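Local coordinates for protein host Factor for Q beta (Staphylococcus aureus, PDB 1KQ1) that binds RNA as a hexameric, Sm-like ring and acts as a pleiotropic regulator of translation, at residues G34-E37 with V43-L46. Numbering follows the deposited sequence.
Sequences GVIE and VVSL
Leu46 lies against the backbone of Gly34, where no side chain stands in its way. Its CD1 methyl sits 3.5 Å from Gly34 C, while CG rests over Gly34 CA at 3.8 Å. With CG anti to the backbone N and CD2 directed to the Gly34 N and CA side, the isobutyl group straddles the glycine. CD1 also meets Ile36, whose CG1 is 3.9 Å away; roughly at right angles to that contact, the same CG1 touches Val44 CG1, also at 3.9 Å. Ile36 thus bridges two side chains of the opposite strand that lie two residues apart. Chi1 of -65° sets its CG1 beside the backbone N and its CG2 anti to it, and both branches reach Val44 CG1.

Ile36 and Leu46 form an antiparallel non-hydrogen-bonded pair, their CA atoms 4.7 Å apart. Next to it, Glu37 N donates to Ser45 O over 2.9 Å, a nearly straight bond at 162°. Ser45 O also receives a CA-H...O contact from Ile36, and Leu46 CA makes a similar one to Val35 O at 3.4 Å. The N-to-C directions of the short segments make an angle of 127°, well short of straight antiparallel strands, consistent with the strongly bent sheet of an Sm fold.

Further backbone bonds, Val35 with Asn47 and Ser45 with Glu38, continue the pairing of the 31-39/43-48 hairpin. Strand 21-26 flanks it through Gly34 and strand 51-56 through Val44 and Leu46. Helix 7-17 packs on Ile36 through Leu12 and Phe15, and strand 60-65 reaches Val44 through Ile60 and Tyr63.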
loop_
_atom_site.group_PDB
_atom_site.type_symbol
_atom_site.label_atom_id
_atom_site.label_comp_id
_atom_site.label_asym_id
_atom_site.label_seq_id
_atom_site.Cartn_x
_atom_site.Cartn_y
_atom_site.Cartn_z
ATOM N N GLY C 34 -3.800 2.892 -23.109
ATOM C CA GLY C 34 -2.860 3.705 -23.857
ATOM C C GLY C 34 -1.706 2.869 -24.375
ATOM O O GLY C 34 -1.750 1.633 -24.335
ATOM N N VAL C 35 -0.697 3.576 -24.852
ATOM C CA VAL C 35 0.495 2.933 -25.377
ATOM C C VAL C 35 1.650 3.232 -24.437
ATOM O O VAL C 35 1.857 4.398 -24.046
ATOM C CB VAL C 35 0.863 3.501 -26.763
ATOM C CG1 VAL C 35 2.212 2.942 -27.202
ATOM C CG2 VAL C 35 -0.206 3.129 -27.774
ATOM N N ILE C 36 2.397 2.188 -24.076
ATOM C CA ILE C 36 3.555 2.386 -23.244
ATOM C C ILE C 36 4.673 2.934 -24.145
ATOM O O ILE C 36 5.158 2.257 -25.090
ATOM C CB ILE C 36 3.952 1.081 -22.567
ATOM C CG1 ILE C 36 2.834 0.658 -21.611
ATOM C CG2 ILE C 36 5.296 1.252 -21.855
ATOM C CD1 ILE C 36 3.008 -0.739 -20.978
ATOM N N GLU C 37 5.082 4.157 -23.874
ATOM C CA GLU C 37 6.145 4.806 -24.630
ATOM C C GLU C 37 7.501 4.515 -24.049
ATOM O O GLU C 37 8.483 4.342 -24.790
ATOM C CB GLU C 37 5.938 6.315 -24.664
ATOM C CG GLU C 37 4.667 6.716 -25.371
ATOM C CD GLU C 37 4.612 6.196 -26.795
ATOM O OE1 GLU C 37 5.693 6.018 -27.399
ATOM O OE2 GLU C 37 3.494 5.972 -27.307
ATOM N N VAL C 43 8.573 3.897 -12.983
ATOM C CA VAL C 43 7.447 4.474 -13.685
ATOM C C VAL C 43 7.192 3.903 -15.064
ATOM O O VAL C 43 8.012 3.180 -15.618
ATOM C CB VAL C 43 7.597 6.019 -13.826
ATOM C CG1 VAL C 43 7.733 6.659 -12.416
ATOM C CG2 VAL C 43 8.860 6.371 -14.639
ATOM N N VAL C 44 5.997 4.205 -15.555
ATOM C CA VAL C 44 5.576 3.806 -16.882
ATOM C C VAL C 44 4.972 5.051 -17.518
ATOM O O VAL C 44 4.135 5.739 -16.914
ATOM C CB VAL C 44 4.519 2.693 -16.839
ATOM C CG1 VAL C 44 3.985 2.392 -18.293
ATOM C CG2 VAL C 44 5.069 1.449 -16.213
ATOM N N SER C 45 5.419 5.372 -18.728
ATOM C CA SER C 45 4.906 6.512 -19.454
ATOM C C SER C 45 3.827 6.002 -20.401
ATOM O O SER C 45 4.140 5.239 -21.331
ATOM C CB SER C 45 6.038 7.178 -20.244
ATOM O OG SER C 45 5.539 8.323 -20.910
ATOM N N LEU C 46 2.574 6.422 -20.200
ATOM C CA LEU C 46 1.456 5.912 -20.998
ATOM C C LEU C 46 0.846 7.025 -21.807
ATOM O O LEU C 46 0.433 8.032 -21.264
ATOM C CB LEU C 46 0.388 5.260 -20.094
ATOM C CG LEU C 46 -0.727 4.443 -20.769
ATOM C CD1 LEU C 46 -0.136 3.112 -21.246
ATOM C CD2 LEU C 46 -1.881 4.237 -19.811
#